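Local coordinates for PmbA-related protein (PDB 1VL4) that is probably a metallopeptidase of the PmbA/TldD family, at residues 150-156 / 181-187. Sequence-based numbering, arbitrary orientation.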
ATOM      1  N   MET A 150      11.179  13.346  22.705  1.00 16.74           N
ATOM      2  CA  MET A 150      11.787  13.057  21.437  1.00 18.82           C
ATOM      3  C   MET A 150      10.984  13.587  20.272  1.00 13.85           C
ATOM      4  O   MET A 150       9.848  14.097  20.409  1.00  9.89           O
ATOM      5  CB  MET A 150      11.994  11.563  21.284  1.00 19.28           C
ATOM      6  CG  MET A 150      10.775  10.779  20.936  1.00 20.76           C
ATOM      7  SD  MET A 150      11.239   9.036  20.804  1.00 37.25           S
ATOM      8  CE  MET A 150      10.683   8.459  22.404  1.00 36.93           C
ATOM      9  N   VAL A 151      11.591  13.441  19.095  1.00 12.65           N
ATOM     10  CA  VAL A 151      10.998  13.900  17.850  1.00 10.91           C
ATOM     11  C   VAL A 151      11.102  12.748  16.851  1.00 15.92           C
ATOM     12  O   VAL A 151      12.081  12.626  16.112  1.00 18.92           O
ATOM     13  CB  VAL A 151      11.674  15.204  17.370  1.00  8.67           C
ATOM     14  CG1 VAL A 151      10.953  15.741  16.162  1.00 13.04           C
ATOM     15  CG2 VAL A 151      11.685  16.241  18.488  1.00 11.56           C
ATOM     16  N   PRO A 152      10.108  11.858  16.861  1.00 17.31           N
ATOM     17  CA  PRO A 152      10.354  10.585  16.191  1.00 16.56           C
ATOM     18  C   PRO A 152      10.466  10.735  14.680  1.00 13.97           C
ATOM     19  O   PRO A 152      11.121   9.932  14.027  1.00  9.18           O
ATOM     20  CB  PRO A 152       9.108   9.766  16.543  1.00 16.48           C
ATOM     21  CG  PRO A 152       8.458  10.518  17.701  1.00 21.17           C
ATOM     22  CD  PRO A 152       8.769  11.919  17.474  1.00 15.53           C
ATOM     23  N   THR A 153       9.804  11.751  14.136  1.00 13.85           N
ATOM     24  CA  THR A 153       9.783  11.964  12.733  1.00 14.62           C
ATOM     25  C   THR A 153       9.806  13.435  12.359  1.00 13.13           C
ATOM     26  O   THR A 153       9.114  14.246  12.924  1.00 13.51           O
ATOM     27  CB  THR A 153       8.562  11.253  12.084  1.00 15.86           C
ATOM     28  OG1 THR A 153       8.685   9.849  12.249  1.00 20.86           O
ATOM     29  CG2 THR A 153       8.479  11.514  10.596  1.00 20.04           C
ATOM     30  N   VAL A 154      10.648  13.743  11.368  1.00 12.53           N
ATOM     31  CA  VAL A 154      10.495  14.939  10.534  1.00  9.05           C
ATOM     32  C   VAL A 154      10.597  14.455   9.098  1.00  9.57           C
ATOM     33  O   VAL A 154      11.503  13.679   8.731  1.00  8.59           O
ATOM     34  CB  VAL A 154      11.568  16.005  10.816  1.00  7.75           C
ATOM     35  CG1 VAL A 154      11.535  17.104   9.786  1.00 10.85           C
ATOM     36  CG2 VAL A 154      11.424  16.577  12.204  1.00 12.09           C
ATOM     37  N   MET A 155       9.654  14.874   8.296  1.00 13.40           N
ATOM     38  CA  MET A 155       9.669  14.523   6.901  1.00 17.23           C
ATOM     39  C   MET A 155       9.517  15.724   5.954  1.00  9.79           C
ATOM     40  O   MET A 155       8.622  16.548   6.079  1.00 10.60           O
ATOM     41  CB  MET A 155       8.611  13.473   6.634  1.00 13.34           C
ATOM     42  CG  MET A 155       8.799  12.702   5.325  1.00 32.35           C
ATOM     43  SD  MET A 155       7.282  11.829   4.911  1.00 42.06           S
ATOM     44  CE  MET A 155       7.109  10.999   6.548  1.00 32.18           C
ATOM     45  N   TYR A 156      10.395  15.739   4.954  1.00 12.26           N
ATOM     46  CA  TYR A 156      10.399  16.700   3.858  1.00 10.09           C
ATOM     47  C   TYR A 156      10.096  15.955   2.545  1.00  9.45           C
ATOM     48  O   TYR A 156      10.676  14.896   2.268  1.00  8.21           O
ATOM     49  CB  TYR A 156      11.799  17.382   3.786  1.00 11.54           C
ATOM     50  CG  TYR A 156      11.961  18.271   2.536  1.00 11.39           C
ATOM     51  CD1 TYR A 156      12.356  17.725   1.303  1.00  9.17           C
ATOM     52  CD2 TYR A 156      11.660  19.636   2.583  1.00 15.12           C
ATOM     53  CE1 TYR A 156      12.442  18.507   0.149  1.00 10.40           C
ATOM     54  CE2 TYR A 156      11.779  20.417   1.469  1.00 18.08           C
ATOM     55  CZ  TYR A 156      12.164  19.846   0.234  1.00 15.20           C
ATOM     56  OH  TYR A 156      12.240  20.645  -0.899  1.00 16.20           O
ATOM     57  N   PHE A 181       6.125  19.690   1.027  1.00 13.00           N
ATOM     58  CA  PHE A 181       5.488  19.284   2.307  1.00 11.69           C
ATOM     59  C   PHE A 181       6.622  19.190   3.306  1.00 10.85           C
ATOM     60  O   PHE A 181       7.742  18.725   2.975  1.00 10.29           O
ATOM     61  CB  PHE A 181       4.811  17.927   2.003  1.00 17.95           C
ATOM     62  CG  PHE A 181       4.411  17.090   3.166  1.00 23.77           C
ATOM     63  CD1 PHE A 181       3.123  17.224   3.717  1.00 35.18           C
ATOM     64  CD2 PHE A 181       5.232  16.039   3.615  1.00 21.74           C
ATOM     65  CE1 PHE A 181       2.684  16.358   4.774  1.00 32.04           C
ATOM     66  CE2 PHE A 181       4.831  15.190   4.640  1.00 25.70           C
ATOM     67  CZ  PHE A 181       3.520  15.335   5.218  1.00 24.03           C
ATOM     68  N   LEU A 182       6.387  19.682   4.525  1.00  9.87           N
ATOM     69  CA  LEU A 182       7.270  19.488   5.624  1.00 11.36           C
ATOM     70  C   LEU A 182       6.393  19.148   6.813  1.00 14.05           C
ATOM     71  O   LEU A 182       5.397  19.839   7.056  1.00 13.17           O
ATOM     72  CB  LEU A 182       8.073  20.739   5.909  1.00 12.18           C
ATOM     73  CG  LEU A 182       9.186  20.706   6.944  1.00 11.08           C
ATOM     74  CD1 LEU A 182      10.202  19.585   6.745  1.00 11.46           C
ATOM     75  CD2 LEU A 182       9.905  22.066   7.007  1.00 14.15           C
ATOM     76  N   PHE A 183       6.796  18.103   7.539  1.00  9.08           N
ATOM     77  CA  PHE A 183       6.002  17.490   8.601  1.00 10.92           C
ATOM     78  C   PHE A 183       6.940  17.238   9.767  1.00 11.75           C
ATOM     79  O   PHE A 183       8.114  16.899   9.607  1.00 11.73           O
ATOM     80  CB  PHE A 183       5.353  16.161   8.131  1.00 14.45           C
ATOM     81  CG  PHE A 183       4.805  15.250   9.275  1.00 11.16           C
ATOM     82  CD1 PHE A 183       3.484  15.401   9.728  1.00 16.16           C
ATOM     83  CD2 PHE A 183       5.583  14.267   9.848  1.00 14.62           C
ATOM     84  CE1 PHE A 183       2.977  14.620  10.706  1.00 18.47           C
ATOM     85  CE2 PHE A 183       5.080  13.481  10.856  1.00 14.66           C
ATOM     86  CZ  PHE A 183       3.753  13.646  11.278  1.00 17.50           C
ATOM     87  N   ALA A 184       6.411  17.397  10.970  1.00 12.76           N
ATOM     88  CA  ALA A 184       7.134  17.041  12.173  1.00 12.08           C
ATOM     89  C   ALA A 184       6.192  16.430  13.202  1.00 13.15           C
ATOM     90  O   ALA A 184       5.014  16.831  13.295  1.00  8.88           O
ATOM     91  CB  ALA A 184       7.811  18.257  12.754  1.00 14.20           C
ATOM     92  N   MET A 185       6.711  15.466  13.955  1.00 14.63           N
ATOM     93  CA  MET A 185       5.959  14.840  15.058  1.00 18.31           C
ATOM     94  C   MET A 185       6.830  14.814  16.307  1.00 13.37           C
ATOM     95  O   MET A 185       7.995  14.370  16.258  1.00 13.10           O
ATOM     96  CB  MET A 185       5.489  13.410  14.690  1.00 14.65           C
ATOM     97  CG  MET A 185       4.478  12.834  15.713  1.00 23.52           C
ATOM     98  SD  MET A 185       4.834  11.121  16.101  1.00 37.65           S
ATOM     99  CE  MET A 185       4.487  11.000  17.852  1.00 38.24           C
ATOM    100  N   ALA A 186       6.259  15.276  17.421  1.00 11.66           N
ATOM    101  CA  ALA A 186       6.959  15.315  18.680  1.00 10.60           C
ATOM    102  C   ALA A 186       6.245  14.480  19.754  1.00 11.66           C
ATOM    103  O   ALA A 186       5.052  14.240  19.679  1.00 10.17           O
ATOM    104  CB  ALA A 186       7.155  16.738  19.118  1.00 12.31           C
ATOM    105  N   ILE A 187       7.014  13.967  20.701  1.00 10.90           N
ATOM    106  CA  ILE A 187       6.471  13.262  21.903  1.00 11.53           C
ATOM    107  C   ILE A 187       6.837  14.009  23.182  1.00 10.26           C
ATOM    108  O   ILE A 187       8.022  14.261  23.433  1.00 14.08           O
ATOM    109  CB  ILE A 187       6.980  11.809  21.987  1.00  8.48           C
ATOM    110  CG1 ILE A 187       6.510  11.039  20.738  1.00 16.85           C
ATOM    111  CG2 ILE A 187       6.502  11.121  23.298  1.00 13.95           C
ATOM    112  CD1 ILE A 187       6.965   9.631  20.651  1.00 13.61           C
TER
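Met155 and Phe183 form a hydrogen-bonded pair of the antiparallel hairpin made by strands 148-167 and 172-188. Met155 N donates to Phe183 O at 2.9 Å. Phe183 N returns a bond to Met155 O at 2.8 Å, lying in the carbonyl plane. At the next hydrogen-bonded pair, Met185 N donates to Thr153 O at 2.9 Å, but no N-H of segment 150-156 answers Met185 O. Its opposite number is Pro152 N, which has no hydrogen, and Val151 CA instead makes a C-H...O contact with Met185 O at 3.4 Å. A beta bulge here shifts the register by one residue. Regular pairing resumes at Met150, where Ile187 N reaches Met150 O in a nearly straight bond (176°) and the return bond is weak.

At the bulge Pro152 CG packs on Ile187 CD1 at 3.4 Å, tighter than usual for two carbons. Met185 SD and CE reach the same CG. With an alanine in place of Pro152, Ile187 CD1 and the end of Met185 would probably lose the ring carbon they pack on, opening a gap beside the bulge. Thr153 CG2, anti to the backbone N (chi1 -64° for OG1), meets the Phe183 ring edge in plane. On the other face, Val154 CG2 touches Ala184 CB, beneath helices 128-143 and 210-223. Tyr156 OH hydrogen-bonds Asp158 OD2, just beyond segment 150-156. Backbone bonds thus join the strands on either side of the bulge, one of them weak, while at Pro152, which has no N-H to give, apolar packing takes over.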